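Local coordinates for A-type flavoprotein (Giardia intestinalis, PDB 2Q9U) that scavenges oxygen as a flavodiiron protein, probably passing electrons from its bound flavin mononucleotide to a diiron centre, at residues 313-318 against 324-329; 344-349 against 355-360. All coordinates share one frame; numbering follows the deposited sequence.

Contact 1: residues 313-318 against 324-329; sequences FASPTL and PSVAAA. With FMN (flavin mononucleotide), chain F; NO3 (nitrate ion), chain D.
V326 meets the strand end with both of its methyl groups. CG2 lies 3.7 Å from the carbonyl oxygen A314 O and also touches the CB of S315, while CG1, held anti to the backbone N (chi1 178°), turns to the F313 ring and stops 4.3 Å from CD2. That ring receives the helix at its edge, close to its own plane: one turn beyond V326, the A329 methyl CB sits 4.3 Å from F313 CE2. At the other end of the contact the L318 and P324 side chains meet at about a right angle, with L318 CD2 3.9 Å from P324 CD. The second branch of L318 serves the cofactor, CD1 rising over the benzenoid rim 3.3 Å from FMN C6. Strand 310-314, the loop after it and helix 324-336 open a beta-alpha-beta unit of the flavodoxin-like domain, whose parallel sheet presents its strand ends to the flavin. In this loop T317 sets its CG2 above the same flavin face as L318, 3.3 Å from FMN N3, and its carbonyl oxygen T317 O accepts a hydrogen bond of 2.9 Å from FMN O2' of the ribityl chain. P316 packs its ring against the phosphate end of that chain. The loop is braced from within by S315, whose hydroxyl donates to P316 O, tilted 17° from the carbonyl plane, and is also hydrogen-bonded to M323 N just ahead of the helix. At the helix start, S325 N gives a fairly straight hydrogen bond of 2.9 Å to nitrate O3, the anion probably coming from the crystallisation liquor; the amino end of the helix would be expected to suit its charge. S325 OG is hydrogen-bonded to D264, and P324 packs on N331 of the second subunit.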
loop_
_atom_site.group_PDB
_atom_site.type_symbol
_atom_site.label_atom_id
_atom_site.label_comp_id
_atom_site.label_asym_id
_atom_site.label_seq_id
_atom_site.Cartn_x
_atom_site.Cartn_y
_atom_site.Cartn_z
ATOM N N PHE A 313 10.439 13.363 18.865
ATOM C CA PHE A 313 9.707 13.587 17.631
ATOM C C PHE A 313 10.449 14.589 16.761
ATOM O O PHE A 313 10.957 15.622 17.248
ATOM C CB PHE A 313 8.305 14.095 17.914
ATOM C CG PHE A 313 7.330 13.003 18.308
ATOM C CD1 PHE A 313 7.417 12.393 19.573
ATOM C CD2 PHE A 313 6.347 12.583 17.430
ATOM C CE1 PHE A 313 6.526 11.379 19.960
ATOM C CE2 PHE A 313 5.416 11.579 17.822
ATOM C CZ PHE A 313 5.525 10.971 19.085
ATOM N N ALA A 314 10.483 14.306 15.467
ATOM C CA ALA A 314 11.301 15.109 14.572
ATOM C C ALA A 314 10.635 15.263 13.223
ATOM O O ALA A 314 9.935 14.369 12.768
ATOM C CB ALA A 314 12.672 14.490 14.417
ATOM N N SER A 315 10.883 16.409 12.602
ATOM C CA SER A 315 10.395 16.693 11.254
ATOM C C SER A 315 11.173 17.874 10.680
ATOM O O SER A 315 11.473 18.817 11.417
ATOM C CB SER A 315 8.898 17.074 11.306
ATOM O OG SER A 315 8.431 17.546 10.060
ATOM N N PRO A 316 11.459 17.850 9.357
ATOM C CA PRO A 316 11.820 19.126 8.728
ATOM C C PRO A 316 10.641 20.073 8.671
ATOM O O PRO A 316 9.474 19.659 8.834
ATOM C CB PRO A 316 12.262 18.708 7.304
ATOM C CG PRO A 316 11.554 17.436 7.035
ATOM C CD PRO A 316 11.527 16.727 8.408
ATOM N N THR A 317 10.936 21.360 8.476
ATOM C CA THR A 317 9.886 22.337 8.246
ATOM C C THR A 317 9.348 22.152 6.823
ATOM O O THR A 317 10.101 22.169 5.837
ATOM C CB THR A 317 10.374 23.789 8.503
ATOM O OG1 THR A 317 10.682 23.945 9.902
ATOM C CG2 THR A 317 9.276 24.802 8.149
ATOM N N LEU A 318 8.043 21.921 6.738
ATOM C CA LEU A 318 7.359 21.849 5.460
ATOM C C LEU A 318 6.252 22.894 5.487
ATOM O O LEU A 318 5.334 22.796 6.321
ATOM C CB LEU A 318 6.772 20.446 5.252
ATOM C CG LEU A 318 5.982 20.183 3.949
ATOM C CD1 LEU A 318 6.830 20.448 2.684
ATOM C CD2 LEU A 318 5.430 18.737 3.942
ATOM N N PRO A 324 2.782 16.707 7.738
ATOM C CA PRO A 324 1.446 16.221 8.095
ATOM C C PRO A 324 1.483 14.867 8.809
ATOM O O PRO A 324 0.694 14.653 9.735
ATOM C CB PRO A 324 0.745 16.093 6.724
ATOM C CG PRO A 324 1.421 17.187 5.874
ATOM C CD PRO A 324 2.868 17.077 6.304
ATOM N N SER A 325 2.386 13.963 8.398
ATOM C CA SER A 325 2.473 12.610 9.011
ATOM C C SER A 325 2.832 12.688 10.511
ATOM O O SER A 325 2.326 11.906 11.364
ATOM C CB SER A 325 3.487 11.742 8.265
ATOM O OG SER A 325 4.784 12.333 8.323
ATOM N N VAL A 326 3.670 13.655 10.845
ATOM C CA VAL A 326 4.074 13.846 12.247
ATOM C C VAL A 326 2.936 14.499 13.050
ATOM O O VAL A 326 2.731 14.144 14.226
ATOM C CB VAL A 326 5.435 14.594 12.340
ATOM C CG1 VAL A 326 5.886 14.860 13.811
ATOM C CG2 VAL A 326 6.508 13.801 11.619
ATOM N N ALA A 327 2.208 15.438 12.444
ATOM C CA ALA A 327 0.951 15.984 13.050
ATOM C C ALA A 327 -0.058 14.852 13.353
ATOM O O ALA A 327 -0.715 14.831 14.415
ATOM C CB ALA A 327 0.310 17.052 12.129
ATOM N N ALA A 328 -0.162 13.896 12.445
ATOM C CA ALA A 328 -1.098 12.782 12.689
ATOM C C ALA A 328 -0.614 11.952 13.875
ATOM O O ALA A 328 -1.402 11.623 14.783
ATOM C CB ALA A 328 -1.267 11.925 11.430
ATOM N N ALA A 329 0.694 11.657 13.897
ATOM C CA ALA A 329 1.263 10.800 14.957
ATOM C C ALA A 329 1.094 11.484 16.309
ATOM O O ALA A 329 0.702 10.845 17.283
ATOM C CB ALA A 329 2.720 10.480 14.692
HETATM N N1 FMN F . 12.065 25.192 4.959
HETATM C C2 FMN F . 11.571 26.186 5.750
HETATM O O2 FMN F . 12.319 26.745 6.570
HETATM N N3 FMN F . 10.256 26.586 5.612
HETATM C C4 FMN F . 9.405 25.969 4.709
HETATM O O4 FMN F . 8.216 26.281 4.736
HETATM C C4A FMN F . 9.904 24.933 3.898
HETATM N N5 FMN F . 9.115 24.294 2.947
HETATM C C5A FMN F . 9.672 23.286 2.166
HETATM C C6 FMN F . 8.892 22.631 1.207
HETATM C C7 FMN F . 9.433 21.606 0.411
HETATM C C7M FMN F . 8.608 21.084 -0.735
HETATM C C8 FMN F . 10.768 21.233 0.564
HETATM C C8M FMN F . 11.358 20.068 -0.191
HETATM C C9 FMN F . 11.550 21.887 1.515
HETATM C C9A FMN F . 11.014 22.910 2.318
HETATM N N10 FMN F . 11.798 23.552 3.275
HETATM C C10 FMN F . 11.255 24.567 4.034
HETATM C "C1'" FMN F . 13.239 23.196 3.487
HETATM C "C2'" FMN F . 13.409 21.897 4.272
HETATM O "O2'" FMN F . 12.973 22.018 5.624
HETATM C "C3'" FMN F . 14.882 21.513 4.110
HETATM O "O3'" FMN F . 15.043 21.024 2.787
HETATM C "C4'" FMN F . 15.375 20.454 5.074
HETATM O "O4'" FMN F . 16.792 20.374 4.997
HETATM C "C5'" FMN F . 14.802 19.080 4.749
HETATM O "O5'" FMN F . 15.117 18.188 5.803
HETATM P P FMN F . 15.270 16.639 5.470
HETATM O O1P FMN F . 15.207 15.924 6.809
HETATM O O2P FMN F . 14.126 16.256 4.575
HETATM O O3P FMN F . 16.585 16.346 4.768
HETATM N N NO3 D . 3.564 13.649 4.773
HETATM O O1 NO3 D . 2.365 12.922 4.679
HETATM O O2 NO3 D . 4.266 13.984 3.619
HETATM O O3 NO3 D . 4.083 14.015 6.009
#

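Contact 2: residues 344-349 against 355-360; sequences AFAFGA and RAVPDI. With FMN (flavin mononucleotide), chain F.
The CB of A346 faces the first turns of helix 356-367, and the CG2 methyl of I360 comes up against it at 3.6 Å. I360 brings this branch forward because CG2 stands anti to the backbone N, which leaves CG1 to run off in another direction; the same side chain also packs on F313 of the neighbouring strand. V357, one turn nearer the helix start, divides its two methyls along the strand. CG1 lies beside A346, 4.3 Å from its CB and from its carbonyl oxygen. CG2 presses squarely on the flat face of the peptide joining F347 to G348, 3.3 Å from F347 C and 3.4 Å from G348 N. This close approach is possible because G348 has no side chain: a CB there would project at the V357 methyl and, with phi 165° and psi 157°, would also crowd the carbonyl oxygen of F347. F347 takes the other side of the sheet, its aromatic ring directed away from V357 and packed on T270 and A274 of helix 269-283. The strand and helix segments run nearly antiparallel, at 162° with axes 7.6 Å apart, as expected for the first half of a beta-alpha-beta crossover, here leading from strand 344-350 to edge strand 378-381 of the flavodoxin-like sheet. Where the strand nears its end, A349 turns its methyl away from the helix and to the cofactor, CB lying 3.4 Å from FMN O5' and close to FMN O4' as well. The meeting surfaces of strand and helix are thus small methyl groups and one bare peptide face, joined by van der Waals contact alone; between these two segments the fit rests on shape and burial, while T317 OG1 supplies directional bonds at the helix start.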
loop_
_atom_site.group_PDB
_atom_site.type_symbol
_atom_site.label_atom_id
_atom_site.label_comp_id
_atom_site.label_asym_id
_atom_site.label_seq_id
_atom_site.Cartn_x
_atom_site.Cartn_y
_atom_site.Cartn_z
ATOM N N ALA A 344 10.604 14.127 26.705
ATOM C CA ALA A 344 10.356 14.201 25.258
ATOM C C ALA A 344 11.224 15.286 24.611
ATOM O O ALA A 344 11.287 16.426 25.113
ATOM C CB ALA A 344 8.854 14.458 24.959
ATOM N N PHE A 345 11.874 14.922 23.501
ATOM C CA PHE A 345 12.848 15.773 22.822
ATOM C C PHE A 345 12.367 15.983 21.377
ATOM O O PHE A 345 11.610 15.156 20.843
ATOM C CB PHE A 345 14.219 15.087 22.850
ATOM C CG PHE A 345 15.347 15.938 22.363
ATOM C CD1 PHE A 345 15.782 17.045 23.116
ATOM C CD2 PHE A 345 15.995 15.636 21.178
ATOM C CE1 PHE A 345 16.850 17.849 22.681
ATOM C CE2 PHE A 345 17.067 16.427 20.715
ATOM C CZ PHE A 345 17.493 17.541 21.467
ATOM N N ALA A 346 12.756 17.107 20.775
ATOM C CA ALA A 346 12.379 17.386 19.380
ATOM C C ALA A 346 13.570 17.918 18.605
ATOM O O ALA A 346 14.415 18.602 19.167
ATOM C CB ALA A 346 11.191 18.370 19.309
ATOM N N PHE A 347 13.646 17.598 17.309
ATOM C CA PHE A 347 14.723 18.134 16.477
ATOM C C PHE A 347 14.292 18.147 15.016
ATOM O O PHE A 347 13.268 17.578 14.686
ATOM C CB PHE A 347 16.029 17.333 16.653
ATOM C CG PHE A 347 15.899 15.862 16.327
ATOM C CD1 PHE A 347 15.398 14.959 17.280
ATOM C CD2 PHE A 347 16.274 15.374 15.075
ATOM C CE1 PHE A 347 15.257 13.600 16.979
ATOM C CE2 PHE A 347 16.135 13.988 14.763
ATOM C CZ PHE A 347 15.652 13.107 15.733
ATOM N N GLY A 348 15.063 18.797 14.148
ATOM C CA GLY A 348 14.703 18.796 12.737
ATOM C C GLY A 348 15.425 19.836 11.931
ATOM O O GLY A 348 15.893 20.833 12.474
ATOM N N ALA A 349 15.506 19.579 10.633
ATOM C CA ALA A 349 16.108 20.508 9.670
ATOM C C ALA A 349 15.150 21.620 9.275
ATOM O O ALA A 349 13.943 21.509 9.436
ATOM C CB ALA A 349 16.566 19.721 8.431
ATOM N N ARG A 355 10.247 26.241 11.849
ATOM C CA ARG A 355 8.854 26.189 12.339
ATOM C C ARG A 355 8.399 24.833 12.873
ATOM O O ARG A 355 7.587 24.777 13.799
ATOM C CB ARG A 355 7.852 26.692 11.278
ATOM C CG ARG A 355 8.083 28.175 10.855
ATOM C CD ARG A 355 7.689 29.182 11.990
ATOM N NE ARG A 355 6.255 29.135 12.257
ATOM C CZ ARG A 355 5.309 29.756 11.546
ATOM N NH1 ARG A 355 5.614 30.527 10.501
ATOM N NH2 ARG A 355 4.037 29.601 11.888
ATOM N N ALA A 356 8.922 23.754 12.300
ATOM C CA ALA A 356 8.475 22.405 12.689
ATOM C C ALA A 356 8.818 22.106 14.156
ATOM O O ALA A 356 7.970 21.648 14.917
ATOM C CB ALA A 356 9.083 21.360 11.772
ATOM N N VAL A 357 10.054 22.389 14.548
ATOM C CA VAL A 357 10.515 22.060 15.898
ATOM C C VAL A 357 9.752 22.839 17.000
ATOM O O VAL A 357 9.257 22.217 17.933
ATOM C CB VAL A 357 12.039 22.158 16.019
ATOM C CG1 VAL A 357 12.498 22.008 17.494
ATOM C CG2 VAL A 357 12.688 21.075 15.125
ATOM N N PRO A 358 9.635 24.189 16.880
ATOM C CA PRO A 358 8.716 24.910 17.767
ATOM C C PRO A 358 7.303 24.345 17.824
ATOM O O PRO A 358 6.736 24.269 18.925
ATOM C CB PRO A 358 8.712 26.343 17.166
ATOM C CG PRO A 358 10.123 26.463 16.638
ATOM C CD PRO A 358 10.343 25.126 15.979
ATOM N N ASP A 359 6.731 23.973 16.668
ATOM C CA ASP A 359 5.388 23.397 16.629
ATOM C C ASP A 359 5.359 22.022 17.310
ATOM O O ASP A 359 4.421 21.727 18.036
ATOM C CB ASP A 359 4.844 23.251 15.201
ATOM C CG ASP A 359 4.412 24.581 14.591
ATOM O OD1 ASP A 359 4.412 25.611 15.303
ATOM O OD2 ASP A 359 4.066 24.584 13.396
ATOM N N ILE A 360 6.393 21.209 17.105
ATOM C CA ILE A 360 6.464 19.906 17.784
ATOM C C ILE A 360 6.595 20.084 19.313
ATOM O O ILE A 360 5.891 19.440 20.090
ATOM C CB ILE A 360 7.618 19.068 17.263
ATOM C CG1 ILE A 360 7.340 18.624 15.817
ATOM C CG2 ILE A 360 7.803 17.861 18.160
ATOM C CD1 ILE A 360 8.596 18.008 15.126
HETATM N N1 FMN F . 12.065 25.192 4.959
HETATM C C2 FMN F . 11.571 26.186 5.750
HETATM O O2 FMN F . 12.319 26.745 6.570
HETATM N N3 FMN F . 10.256 26.586 5.612
HETATM C C4 FMN F . 9.405 25.969 4.709
HETATM O O4 FMN F . 8.216 26.281 4.736
HETATM C C4A FMN F . 9.904 24.933 3.898
HETATM N N5 FMN F . 9.115 24.294 2.947
HETATM C C5A FMN F . 9.672 23.286 2.166
HETATM C C6 FMN F . 8.892 22.631 1.207
HETATM C C7 FMN F . 9.433 21.606 0.411
HETATM C C7M FMN F . 8.608 21.084 -0.735
HETATM C C8 FMN F . 10.768 21.233 0.564
HETATM C C8M FMN F . 11.358 20.068 -0.191
HETATM C C9 FMN F . 11.550 21.887 1.515
HETATM C C9A FMN F . 11.014 22.910 2.318
HETATM N N10 FMN F . 11.798 23.552 3.275
HETATM C C10 FMN F . 11.255 24.567 4.034
HETATM C "C1'" FMN F . 13.239 23.196 3.487
HETATM C "C2'" FMN F . 13.409 21.897 4.272
HETATM O "O2'" FMN F . 12.973 22.018 5.624
HETATM C "C3'" FMN F . 14.882 21.513 4.110
HETATM O "O3'" FMN F . 15.043 21.024 2.787
HETATM C "C4'" FMN F . 15.375 20.454 5.074
HETATM O "O4'" FMN F . 16.792 20.374 4.997
HETATM C "C5'" FMN F . 14.802 19.080 4.749
HETATM O "O5'" FMN F . 15.117 18.188 5.803
HETATM P P FMN F . 15.270 16.639 5.470
HETATM O O1P FMN F . 15.207 15.924 6.809
HETATM O O2P FMN F . 14.126 16.256 4.575
HETATM O O3P FMN F . 16.585 16.346 4.768
#

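Overall arrangement
Contacts 1 and 2 follow one another in the chain as successive strand-to-helix steps of a single parallel sheet, their centres about 9 Å apart. Strands 310-314 and 344-350 are neighbours, and F313 N probably hydrogen-bonds to F345 O at 2.9 Å. Nearer the cofactor, T317 OG1 of contact 1 lies 3.0 Å from A356 N of contact 2, a probable hydrogen bond that ties the FMN-binding loop to the start of helix 356-367. Both contacts reach the same FMN: P316 and A349 both reach FMN O5' at the phosphate end of the ribityl chain, while T317 and L318 lie against the flavin. The mu-oxo-diiron site is bound by residues earlier in the chain, among them H85 and H230.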